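PDB 6KXD: ketosynthase from Streptomyces sp. MSC090213JE08, which probably catalyses the decarboxylative condensation of a fatty acyl-ACP with malonyl-ACP to a 3-oxoacyl-ACP, as the ketosynthase of the ishigamide polyketide pathway. Local coordinates for residues 8-13 and 255-260; 224-229 and 304-309; 261-266 and 397-402; 356-361 and 374-379. All coordinates share one frame; numbering follows the deposited sequence.

In the fold
Contacts 1 and 3 share strand 255-264 of the large mixed sheet of this thiolase-type fold: its start pairs with strand 10-19 in contact 1, and contact 3 takes its end against strand 398-405, which also runs beside the start. Their centres are 19 Å apart, and they meet where Y260 CB lies 3.0 Å from V401 O. Contact 2 sets a loop against the start of helix 306-320 and holds the end of an HGTGT sequence, in related ketosynthases part of the active-site region; its nearest atoms are about 7 Å from contact 3 and from contact 4. Contact 4 sets the chain around strand 357-358 against a loop, nested within the segment that contact 3 closes.

Contact 1 of 4, residues 8-13 and 255-260; sequences RRVVLT and AEVLGY
V10 to L12 and A255 to V257 join strands 10-19 and 255-264 as antiparallel neighbours in the large mixed sheet of the thiolase-type fold. The two strand segments are twisted well away from exactly antiparallel, at 143°. Two backbone bonds hold them: V257 N gives to V10 O, and L12 N gives a straighter bond (170°) to A255 O at 2.8 Å. Between these bonds V11 and E256 form a non-hydrogen-bonded pair with their CA atoms only 4.1 Å apart. Their side chains share a face of the sheet, where V11 CG1 lies 3.8 Å from E256 CG and V11 also packs on L243 and A246 of helix 243-247.

The other face carries V10, L12, A255 and V257. L12 crosses V257 at about a right angle, its CG 3.8 Å from V257 CG2, while V10 and V257 both rest on L181 of helix 172-185. Beyond V257, L258 and G259 make a classic beta bulge against strand 398-405.

At the margin, E256 runs out with its CG anti to the backbone N (chi1 -168°) and the rest of the chain extended, which brings its carboxylate over one face of the R9 guanidinium. This salt bridge is electrostatic: R9 NH1 is 2.8 Å from E256 OE1, yet that oxygen stands well out of the guanidinium plane and no N-H points at it. The other oxygen is tied to the backbone through a water, which accepts from V10 N at 2.8 Å and hydrogen-bonds to V257 O and, at 2.7 Å, to E256 OE2.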
loop_
_atom_site.group_PDB
_atom_site.type_symbol
_atom_site.label_atom_id
_atom_site.label_comp_id
_atom_site.label_asym_id
_atom_site.label_seq_id
_atom_site.Cartn_x
_atom_site.Cartn_y
_atom_site.Cartn_z
ATOM N N ARG A 8 -14.878 3.093 -19.739
ATOM C CA ARG A 8 -15.763 3.839 -18.849
ATOM C C ARG A 8 -15.011 5.059 -18.325
ATOM O O ARG A 8 -13.819 4.976 -18.002
ATOM C CB ARG A 8 -16.245 3.004 -17.663
ATOM C CG ARG A 8 -16.782 1.631 -18.036
ATOM C CD ARG A 8 -17.853 1.189 -17.059
ATOM N NE ARG A 8 -17.443 1.396 -15.674
ATOM C CZ ARG A 8 -18.270 1.424 -14.630
ATOM N NH1 ARG A 8 -19.523 1.834 -14.770
ATOM N NH2 ARG A 8 -17.835 1.026 -13.447
ATOM N N ARG A 9 -15.739 6.174 -18.247
ATOM C CA ARG A 9 -15.202 7.450 -17.811
ATOM C C ARG A 9 -15.459 7.577 -16.310
ATOM O O ARG A 9 -16.446 7.090 -15.810
ATOM C CB ARG A 9 -15.845 8.605 -18.582
ATOM C CG ARG A 9 -15.245 8.860 -19.959
ATOM C CD ARG A 9 -16.047 9.875 -20.758
ATOM N NE ARG A 9 -16.539 11.000 -19.970
ATOM C CZ ARG A 9 -16.219 12.279 -20.161
ATOM N NH1 ARG A 9 -15.164 12.607 -20.884
ATOM N NH2 ARG A 9 -16.948 13.233 -19.611
ATOM N N VAL A 10 -14.504 8.184 -15.608
ATOM C CA VAL A 10 -14.494 8.247 -14.147
ATOM C C VAL A 10 -14.270 9.694 -13.714
ATOM O O VAL A 10 -13.322 10.340 -14.189
ATOM C CB VAL A 10 -13.374 7.351 -13.587
ATOM C CG1 VAL A 10 -13.294 7.420 -12.064
ATOM C CG2 VAL A 10 -13.509 5.927 -14.104
ATOM N N VAL A 11 -15.056 10.146 -12.740
ATOM C CA VAL A 11 -15.117 11.526 -12.349
ATOM C C VAL A 11 -14.984 11.657 -10.834
ATOM O O VAL A 11 -15.301 10.746 -10.086
ATOM C CB VAL A 11 -16.415 12.175 -12.875
ATOM C CG1 VAL A 11 -16.342 12.371 -14.389
ATOM C CG2 VAL A 11 -17.658 11.376 -12.494
ATOM N N LEU A 12 -14.473 12.821 -10.426
ATOM C CA LEU A 12 -14.290 13.183 -9.057
ATOM C C LEU A 12 -15.517 13.947 -8.598
ATOM O O LEU A 12 -15.661 15.120 -8.957
ATOM C CB LEU A 12 -13.041 14.055 -8.905
ATOM C CG LEU A 12 -11.721 13.344 -9.217
ATOM C CD1 LEU A 12 -10.538 14.298 -9.237
ATOM C CD2 LEU A 12 -11.467 12.230 -8.210
ATOM N N THR A 13 -16.324 13.305 -7.754
ATOM C CA THR A 13 -17.546 13.893 -7.241
ATOM C C THR A 13 -17.411 14.392 -5.804
ATOM O O THR A 13 -18.305 15.084 -5.323
ATOM C CB THR A 13 -18.691 12.890 -7.355
ATOM O OG1 THR A 13 -18.280 11.696 -6.696
ATOM C CG2 THR A 13 -19.026 12.591 -8.797
ATOM N N ALA A 255 -14.048 17.243 -11.331
ATOM C CA ALA A 255 -13.157 17.030 -12.465
ATOM C C ALA A 255 -13.258 15.566 -12.919
ATOM O O ALA A 255 -14.001 14.771 -12.363
ATOM C CB ALA A 255 -11.745 17.429 -12.093
ATOM N N GLU A 256 -12.593 15.252 -14.026
ATOM C CA GLU A 256 -12.585 13.926 -14.560
ATOM C C GLU A 256 -11.194 13.338 -14.283
ATOM O O GLU A 256 -10.188 14.059 -14.317
ATOM C CB GLU A 256 -12.927 13.944 -16.049
ATOM C CG GLU A 256 -13.227 12.565 -16.593
ATOM C CD GLU A 256 -13.537 12.481 -18.075
ATOM O OE1 GLU A 256 -13.708 13.538 -18.704
ATOM O OE2 GLU A 256 -13.603 11.343 -18.590
ATOM N N VAL A 257 -11.150 12.038 -13.974
ATOM C CA VAL A 257 -9.890 11.292 -13.938
ATOM C C VAL A 257 -9.644 10.709 -15.329
ATOM O O VAL A 257 -10.401 9.847 -15.794
ATOM C CB VAL A 257 -9.909 10.163 -12.883
ATOM C CG1 VAL A 257 -8.522 9.565 -12.780
ATOM C CG2 VAL A 257 -10.383 10.630 -11.516
ATOM N N LEU A 258 -8.567 11.155 -15.986
ATOM C CA LEU A 258 -8.299 10.781 -17.357
ATOM C C LEU A 258 -7.405 9.544 -17.418
ATOM O O LEU A 258 -7.599 8.670 -18.268
ATOM C CB LEU A 258 -7.613 11.938 -18.076
ATOM C CG LEU A 258 -8.392 13.250 -18.065
ATOM C CD1 LEU A 258 -7.697 14.267 -18.955
ATOM C CD2 LEU A 258 -9.813 13.030 -18.502
ATOM N N GLY A 259 -6.402 9.500 -16.537
ATOM C CA GLY A 259 -5.475 8.389 -16.544
ATOM C C GLY A 259 -4.388 8.542 -15.499
ATOM O O GLY A 259 -4.252 9.567 -14.855
ATOM N N TYR A 260 -3.582 7.495 -15.390
ATOM C CA TYR A 260 -2.378 7.564 -14.622
ATOM C C TYR A 260 -1.341 6.618 -15.215
ATOM O O TYR A 260 -1.630 5.779 -16.115
ATOM C CB TYR A 260 -2.683 7.296 -13.141
ATOM C CG TYR A 260 -2.834 5.858 -12.722
ATOM C CD1 TYR A 260 -3.940 5.124 -13.131
ATOM C CD2 TYR A 260 -1.945 5.254 -11.836
ATOM C CE1 TYR A 260 -4.145 3.823 -12.712
ATOM C CE2 TYR A 260 -2.151 3.955 -11.387
ATOM C CZ TYR A 260 -3.244 3.237 -11.836
ATOM O OH TYR A 260 -3.541 1.977 -11.481
HETATM O O HOH W 1 -12.546 9.218 -17.256
#

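Contact 2 of 4, residues 224-229 and 304-309; sequences KDRQGI and GTKAND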
loop_
_atom_site.group_PDB
_atom_site.type_symbol
_atom_site.label_atom_id
_atom_site.label_comp_id
_atom_site.label_asym_id
_atom_site.label_seq_id
_atom_site.Cartn_x
_atom_site.Cartn_y
_atom_site.Cartn_z
ATOM N N LYS A 224 17.169 27.741 -5.877
ATOM C CA LYS A 224 18.586 27.539 -6.003
ATOM C C LYS A 224 19.197 27.184 -4.642
ATOM O O LYS A 224 20.144 26.394 -4.600
ATOM C CB LYS A 224 19.222 28.781 -6.645
ATOM C CG LYS A 224 20.683 28.647 -7.056
ATOM C CD LYS A 224 21.311 29.957 -7.542
ATOM C CE LYS A 224 22.690 29.778 -8.152
ATOM N NZ LYS A 224 23.754 29.918 -7.130
ATOM N N ASP A 225 18.661 27.707 -3.528
ATOM C CA ASP A 225 19.251 27.413 -2.197
ATOM C C ASP A 225 18.271 26.613 -1.325
ATOM O O ASP A 225 18.429 26.594 -0.105
ATOM C CB ASP A 225 19.734 28.676 -1.473
ATOM C CG ASP A 225 20.489 29.616 -2.401
ATOM O OD1 ASP A 225 21.625 29.259 -2.805
ATOM O OD2 ASP A 225 19.911 30.670 -2.759
ATOM N N ARG A 226 17.374 25.855 -1.968
ATOM C CA ARG A 226 16.506 24.877 -1.259
ATOM C C ARG A 226 17.387 23.981 -0.378
ATOM O O ARG A 226 18.543 23.658 -0.709
ATOM C CB ARG A 226 15.675 24.103 -2.289
ATOM C CG ARG A 226 16.483 23.142 -3.148
ATOM C CD ARG A 226 15.652 22.485 -4.223
ATOM N NE ARG A 226 16.478 21.623 -5.047
ATOM C CZ ARG A 226 17.150 22.004 -6.134
ATOM N NH1 ARG A 226 17.287 23.280 -6.446
ATOM N NH2 ARG A 226 17.688 21.095 -6.915
ATOM N N GLN A 227 16.879 23.663 0.814
ATOM C CA GLN A 227 17.610 22.986 1.863
ATOM C C GLN A 227 16.812 21.788 2.395
ATOM O O GLN A 227 17.218 21.181 3.367
ATOM C CB GLN A 227 17.899 23.987 2.988
ATOM C CG GLN A 227 18.947 25.033 2.631
ATOM C CD GLN A 227 20.179 24.387 2.056
ATOM O OE1 GLN A 227 20.634 24.727 0.965
ATOM N NE2 GLN A 227 20.710 23.415 2.776
ATOM N N GLY A 228 15.663 21.516 1.780
ATOM C CA GLY A 228 14.941 20.315 2.049
ATOM C C GLY A 228 13.501 20.573 2.418
ATOM O O GLY A 228 12.887 21.543 2.030
ATOM N N ILE A 229 12.953 19.582 3.118
ATOM C CA ILE A 229 11.547 19.441 3.316
ATOM C C ILE A 229 11.200 19.853 4.746
ATOM O O ILE A 229 12.050 19.914 5.623
ATOM C CB ILE A 229 11.112 17.981 3.074
ATOM C CG1 ILE A 229 11.524 17.051 4.216
ATOM C CG2 ILE A 229 11.610 17.458 1.729
ATOM C CD1 ILE A 229 10.654 15.781 4.309
ATOM N N GLY A 304 11.539 19.789 -2.491
ATOM C CA GLY A 304 12.432 20.852 -2.018
ATOM C C GLY A 304 13.820 20.376 -1.659
ATOM O O GLY A 304 14.623 21.162 -1.163
ATOM N N THR A 305 14.128 19.090 -1.906
ATOM C CA THR A 305 15.473 18.577 -1.686
ATOM C C THR A 305 16.294 18.902 -2.937
ATOM O O THR A 305 15.704 19.060 -4.011
ATOM C CB THR A 305 15.499 17.072 -1.397
ATOM O OG1 THR A 305 15.080 16.403 -2.580
ATOM C CG2 THR A 305 14.613 16.675 -0.238
ATOM N N LYS A 306 17.621 18.943 -2.779
ATOM C CA LYS A 306 18.574 19.103 -3.896
ATOM C C LYS A 306 18.254 18.082 -4.993
ATOM O O LYS A 306 17.873 18.470 -6.107
ATOM C CB LYS A 306 20.018 18.961 -3.400
ATOM C CG LYS A 306 20.505 20.049 -2.450
ATOM C CD LYS A 306 21.058 21.292 -3.151
ATOM C CE LYS A 306 21.296 22.451 -2.201
ATOM N NZ LYS A 306 20.615 23.690 -2.660
ATOM N N ALA A 307 18.388 16.783 -4.668
ATOM C CA ALA A 307 18.260 15.697 -5.654
ATOM C C ALA A 307 16.888 15.735 -6.331
ATOM O O ALA A 307 16.814 15.718 -7.574
ATOM C CB ALA A 307 18.525 14.350 -5.011
ATOM N N ASN A 308 15.800 15.818 -5.545
ATOM C CA ASN A 308 14.520 15.555 -6.120
ATOM C C ASN A 308 14.252 16.567 -7.223
ATOM O O ASN A 308 13.834 16.200 -8.304
ATOM C CB ASN A 308 13.310 15.631 -5.183
ATOM C CG ASN A 308 12.024 15.517 -5.978
ATOM O OD1 ASN A 308 11.708 14.434 -6.481
ATOM N ND2 ASN A 308 11.316 16.624 -6.190
ATOM N N ASP A 309 14.456 17.855 -6.904
ATOM C CA ASP A 309 13.917 18.907 -7.715
ATOM C C ASP A 309 14.714 18.927 -9.032
ATOM O O ASP A 309 14.133 19.065 -10.089
ATOM C CB ASP A 309 13.849 20.217 -6.906
ATOM C CG ASP A 309 12.908 20.198 -5.697
ATOM O OD1 ASP A 309 12.127 19.241 -5.537
ATOM O OD2 ASP A 309 12.946 21.152 -4.921
#
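The R226 guanidinium meets the start of helix 306-320 edge-on, with T305 O and K306 O both in its plane and D309 CB over one face. The two edge bonds differ. R226 NH2 reaches K306 O at 2.8 Å along a lone pair, in the carbonyl plane, with 164° at the hydrogen. R226 NE gives to T305 O at 2.9 Å from above that carbonyl's plane, in a more bent bond. CG of R226 sits between the backbone N and the carbonyl carbon (chi1 70°), and the chain is then extended to NE, which carries the group alongside the first helical turn. NH1 makes a salt bridge with D368 and a hydrogen bond to D223 O.

The D309 carboxylate slides past R226 in the opposite direction, its plane 31° from the guanidinium. D309 OD2 packs 3.1 Å from R226 CD and is 3.6 Å from R226 NE, a salt bridge by charge alone, with no N-H pointing at the oxygen; OD2 accepts from F222 N. D309 OD1 is gripped twice, by G304 N and, on its anti lone pair, by N308 ND2 at 2.8 Å. T305 is the N-cap, its OG1 accepting from N308 N.

K306 answers from the helix side: its chain bends at chi2 and chi4 so that NZ gives to R226 O at 2.8 Å. G304 and T305 close the HGTGT sequence characteristic of ketosynthases. The two R226 bonds and the K306 bond tie loop 224-229 to this helix start, while G304 N and N308 ND2 hold the D309 carboxylate within its own segment.

Contact 3 of 4, residues 261-266 and 397-402; sequences GLSCDA and GNNAVL
The backbone bonds between G261-D265 and G397-V401 are those of an antiparallel pair of strands. G261 and V401 exchange two, the shorter from G261 N to V401 O at 2.8 Å; S263 and N399 exchange two more, and D265 N adds a single bond to a lone pair of G397 O at 2.9 Å. Between them run CA-H...O contacts, such as C264 CA to G397 O at 3.2 Å.

Side-chain bonds gather on N399. Its ND2 gives one N-H to D265 OD1 at 2.6 Å, in the amide plane but from above the carboxylate plane, and another, longer, to S263 OG, which also bonds to G276 O. A water joins D265 OD2 to N399 OD1, linking the two crossed groups a second time.

Apolar contact is tight at one point: L262 CD2 lies 3.5 Å from A400 CB, on the face where Y175 packs and N398 ND2 bonds to N171 of a neighbouring subunit. G397 is at positive phi (65°), its CA 3.5 Å from D265 CG.

G397 and N399 take the places of the last glycine and the asparagine of the GFGGxN sequence of related ketosynthases, here leading into strand 398-405 of the thiolase-fold sheet.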
loop_
_atom_site.group_PDB
_atom_site.type_symbol
_atom_site.label_atom_id
_atom_site.label_comp_id
_atom_site.label_asym_id
_atom_site.label_seq_id
_atom_site.Cartn_x
_atom_site.Cartn_y
_atom_site.Cartn_z
ATOM N N GLY A 261 -0.122 6.781 -14.714
ATOM C CA GLY A 261 0.966 5.936 -15.074
ATOM C C GLY A 261 1.750 5.540 -13.843
ATOM O O GLY A 261 1.966 6.350 -12.938
ATOM N N LEU A 262 2.216 4.289 -13.836
ATOM C CA LEU A 262 3.074 3.786 -12.815
ATOM C C LEU A 262 4.324 3.347 -13.523
ATOM O O LEU A 262 4.245 2.643 -14.528
ATOM C CB LEU A 262 2.440 2.570 -12.132
ATOM C CG LEU A 262 1.154 2.858 -11.369
ATOM C CD1 LEU A 262 0.620 1.563 -10.774
ATOM C CD2 LEU A 262 1.407 3.882 -10.261
ATOM N N SER A 263 5.450 3.739 -12.948
ATOM C CA SER A 263 6.731 3.214 -13.281
ATOM C C SER A 263 7.540 2.939 -12.027
ATOM O O SER A 263 7.274 3.471 -10.960
ATOM C CB SER A 263 7.500 4.147 -14.176
ATOM O OG SER A 263 7.744 5.359 -13.501
ATOM N N CYS A 264 8.550 2.104 -12.234
ATOM C CA CYS A 264 9.449 1.814 -11.263
ATOM C C CYS A 264 10.842 2.114 -11.801
ATOM O O CYS A 264 11.224 1.692 -12.916
ATOM C CB CYS A 264 9.336 0.367 -10.805
ATOM S SG CYS A 264 10.486 0.025 -9.471
ATOM N N ASP A 265 11.634 2.816 -10.997
ATOM C CA ASP A 265 13.005 3.180 -11.450
ATOM C C ASP A 265 13.915 1.949 -11.563
ATOM O O ASP A 265 14.823 1.924 -12.410
ATOM C CB ASP A 265 13.719 4.141 -10.509
ATOM C CG ASP A 265 12.980 5.426 -10.163
ATOM O OD1 ASP A 265 12.146 5.862 -10.983
ATOM O OD2 ASP A 265 13.339 6.024 -9.088
ATOM N N ALA A 266 13.732 0.986 -10.657
ATOM C CA ALA A 266 14.506 -0.211 -10.586
ATOM C C ALA A 266 15.973 0.194 -10.566
ATOM O O ALA A 266 16.825 -0.357 -11.264
ATOM C CB ALA A 266 14.186 -1.131 -11.757
ATOM N N GLY A 397 11.856 3.640 -5.797
ATOM C CA GLY A 397 11.701 4.008 -7.189
ATOM C C GLY A 397 10.272 4.023 -7.684
ATOM O O GLY A 397 10.010 3.829 -8.867
ATOM N N ASN A 398 9.312 4.209 -6.781
ATOM C CA ASN A 398 7.955 4.084 -7.109
ATOM C C ASN A 398 7.477 5.435 -7.620
ATOM O O ASN A 398 7.521 6.413 -6.865
ATOM C CB ASN A 398 7.135 3.719 -5.882
ATOM C CG ASN A 398 7.230 2.260 -5.472
ATOM O OD1 ASN A 398 6.439 1.852 -4.645
ATOM N ND2 ASN A 398 8.122 1.462 -6.047
ATOM N N ASN A 399 7.086 5.491 -8.880
ATOM C CA ASN A 399 6.547 6.694 -9.437
ATOM C C ASN A 399 5.109 6.456 -9.868
ATOM O O ASN A 399 4.781 5.411 -10.461
ATOM C CB ASN A 399 7.337 7.182 -10.651
ATOM C CG ASN A 399 8.812 7.294 -10.381
ATOM O OD1 ASN A 399 9.257 8.145 -9.604
ATOM N ND2 ASN A 399 9.588 6.416 -11.019
ATOM N N ALA A 400 4.264 7.450 -9.604
ATOM C CA ALA A 400 2.909 7.480 -10.040
ATOM C C ALA A 400 2.559 8.914 -10.466
ATOM O O ALA A 400 2.739 9.847 -9.714
ATOM C CB ALA A 400 1.976 7.036 -8.946
ATOM N N VAL A 401 1.990 9.013 -11.653
ATOM C CA VAL A 401 1.602 10.275 -12.259
ATOM C C VAL A 401 0.134 10.170 -12.635
ATOM O O VAL A 401 -0.290 9.182 -13.253
ATOM C CB VAL A 401 2.493 10.566 -13.478
ATOM C CG1 VAL A 401 2.064 11.867 -14.130
ATOM C CG2 VAL A 401 3.954 10.571 -13.080
ATOM N N LEU A 402 -0.653 11.154 -12.192
ATOM C CA LEU A 402 -2.063 11.196 -12.380
ATOM C C LEU A 402 -2.421 12.400 -13.253
ATOM O O LEU A 402 -1.852 13.470 -13.049
ATOM C CB LEU A 402 -2.697 11.323 -10.999
ATOM C CG LEU A 402 -4.197 11.580 -10.939
ATOM C CD1 LEU A 402 -4.962 10.327 -11.312
ATOM C CD2 LEU A 402 -4.592 12.074 -9.552
HETATM O O HOH W 2 11.962 8.242 -8.921
#

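Contact 4 of 4, residues 356-361 and 374-379; sequences GFIPPT and DVVPNR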
loop_
_atom_site.group_PDB
_atom_site.type_symbol
_atom_site.label_atom_id
_atom_site.label_comp_id
_atom_site.label_asym_id
_atom_site.label_seq_id
_atom_site.Cartn_x
_atom_site.Cartn_y
_atom_site.Cartn_z
ATOM N N GLY A 356 -10.138 27.340 -11.866
ATOM C CA GLY A 356 -9.368 28.059 -12.875
ATOM C C GLY A 356 -8.198 28.800 -12.247
ATOM O O GLY A 356 -7.955 29.960 -12.547
ATOM N N PHE A 357 -7.448 28.113 -11.377
ATOM C CA PHE A 357 -6.216 28.674 -10.818
ATOM C C PHE A 357 -5.083 27.642 -10.793
ATOM O O PHE A 357 -5.298 26.453 -10.933
ATOM C CB PHE A 357 -6.453 29.216 -9.416
ATOM C CG PHE A 357 -6.510 28.175 -8.333
ATOM C CD1 PHE A 357 -5.368 27.819 -7.633
ATOM C CD2 PHE A 357 -7.714 27.594 -7.981
ATOM C CE1 PHE A 357 -5.432 26.883 -6.616
ATOM C CE2 PHE A 357 -7.778 26.672 -6.948
ATOM C CZ PHE A 357 -6.632 26.305 -6.284
ATOM N N ILE A 358 -3.868 28.159 -10.612
ATOM C CA ILE A 358 -2.685 27.374 -10.471
ATOM C C ILE A 358 -2.061 27.778 -9.149
ATOM O O ILE A 358 -1.699 28.946 -8.952
ATOM C CB ILE A 358 -1.703 27.563 -11.639
ATOM C CG1 ILE A 358 -2.323 27.226 -12.990
ATOM C CG2 ILE A 358 -0.446 26.738 -11.389
ATOM C CD1 ILE A 358 -1.396 27.536 -14.134
ATOM N N PRO A 359 -1.953 26.836 -8.185
ATOM C CA PRO A 359 -1.475 27.163 -6.858
ATOM C C PRO A 359 0.013 27.426 -6.971
ATOM O O PRO A 359 0.660 26.896 -7.882
ATOM C CB PRO A 359 -1.776 25.911 -6.033
ATOM C CG PRO A 359 -1.728 24.793 -7.045
ATOM C CD PRO A 359 -2.276 25.407 -8.316
ATOM N N PRO A 360 0.574 28.233 -6.047
ATOM C CA PRO A 360 1.964 28.669 -6.152
ATOM C C PRO A 360 2.990 27.724 -5.534
ATOM O O PRO A 360 2.677 26.989 -4.580
ATOM C CB PRO A 360 2.014 29.959 -5.318
ATOM C CG PRO A 360 0.922 29.763 -4.281
ATOM C CD PRO A 360 -0.114 28.835 -4.895
ATOM N N THR A 361 4.221 27.829 -6.049
ATOM C CA THR A 361 5.401 27.405 -5.338
ATOM C C THR A 361 5.881 28.587 -4.488
ATOM O O THR A 361 6.451 29.553 -5.033
ATOM C CB THR A 361 6.496 26.934 -6.303
ATOM O OG1 THR A 361 5.904 26.094 -7.288
ATOM C CG2 THR A 361 7.637 26.255 -5.579
ATOM N N ASP A 374 8.887 27.487 -15.066
ATOM C CA ASP A 374 8.034 28.465 -14.434
ATOM C C ASP A 374 7.298 27.757 -13.295
ATOM O O ASP A 374 6.348 26.987 -13.559
ATOM C CB ASP A 374 7.071 29.097 -15.435
ATOM C CG ASP A 374 6.101 30.070 -14.774
ATOM O OD1 ASP A 374 6.272 30.349 -13.554
ATOM O OD2 ASP A 374 5.186 30.536 -15.472
ATOM N N VAL A 375 7.717 28.045 -12.060
ATOM C CA VAL A 375 7.186 27.397 -10.878
ATOM C C VAL A 375 5.989 28.175 -10.300
ATOM O O VAL A 375 5.569 27.925 -9.175
ATOM C CB VAL A 375 8.300 27.194 -9.842
ATOM C CG1 VAL A 375 9.423 26.358 -10.439
ATOM C CG2 VAL A 375 8.838 28.511 -9.286
ATOM N N VAL A 376 5.448 29.122 -11.067
ATOM C CA VAL A 376 4.376 29.995 -10.573
ATOM C C VAL A 376 4.772 30.469 -9.183
ATOM O O VAL A 376 4.136 30.147 -8.187
ATOM C CB VAL A 376 3.032 29.243 -10.604
ATOM C CG1 VAL A 376 1.875 30.097 -10.104
ATOM C CG2 VAL A 376 2.742 28.704 -11.997
ATOM N N PRO A 377 5.872 31.241 -9.043
ATOM C CA PRO A 377 6.423 31.551 -7.730
ATOM C C PRO A 377 5.453 32.392 -6.892
ATOM O O PRO A 377 4.830 33.295 -7.441
ATOM C CB PRO A 377 7.707 32.363 -8.008
ATOM C CG PRO A 377 7.563 32.870 -9.442
ATOM C CD PRO A 377 6.574 31.946 -10.132
ATOM N N ASN A 378 5.294 31.989 -5.624
ATOM C CA ASN A 378 4.768 32.757 -4.488
ATOM C C ASN A 378 3.286 33.147 -4.604
ATOM O O ASN A 378 2.657 33.325 -3.580
ATOM C CB ASN A 378 5.637 33.982 -4.239
ATOM C CG ASN A 378 7.055 33.563 -3.955
ATOM O OD1 ASN A 378 7.279 32.660 -3.153
ATOM N ND2 ASN A 378 8.007 34.177 -4.646
ATOM N N ARG A 379 2.741 33.346 -5.796
ATOM C CA ARG A 379 1.337 33.753 -5.894
ATOM C C ARG A 379 0.603 32.886 -6.906
ATOM O O ARG A 379 1.078 32.644 -8.005
ATOM C CB ARG A 379 1.141 35.223 -6.306
ATOM C CG ARG A 379 2.362 35.900 -6.910
ATOM C CD ARG A 379 2.098 37.349 -7.288
ATOM N NE ARG A 379 3.295 38.181 -7.428
ATOM C CZ ARG A 379 4.131 38.550 -6.444
ATOM N NH1 ARG A 379 4.385 37.756 -5.408
ATOM N NH2 ARG A 379 4.733 39.727 -6.521
#
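V375 O is gripped by one residue twice: T361 OG1 gives it a 2.7 Å bond, in the carbonyl plane and on a lone pair, and T361 N adds a weak one. T361 OG1 lies anti to its own carbonyl carbon (chi1 -45°), which turns the hydroxyl onto V375 O; T361 OG1 itself accepts from A329 N. T361 N has a second, stronger acceptor in V376 O at 3.2 Å, approached from above that carbonyl's plane. In return N378 N gives to T361 O at 2.8 Å, nearly straight at 166° but again well above the carbonyl plane. T361 and P377 thus form a single backbone bridge.

The 374-379 chain is bent sharply to offer these groups. D374 OD1 accepts from V376 N, an Asx turn, and R379 N closes back on P377 O at 2.7 Å. N378, at positive phi, gives its ND2 to H364 O.

Apolar packing fills in around the bonds. I358 CG2 meets V376 CG2 at 3.8 Å, the two side chains crossing at about a right angle, and V328 of strand 326-328 touches both. The P360 ring lies against the backbone of N378 and R379, its CB 3.5 Å from both N378 C and R379 N. P360 CA lies 3.3 Å from V376 O, a bent C-H...O contact.

All the hydrogen bonds across this contact involve T361: its N-H, hydroxyl and carbonyl each meet the other segment. The polar closure of the short loop between 361 and 374 therefore rests on this one residue, with I358, P360 and V376 packing around it.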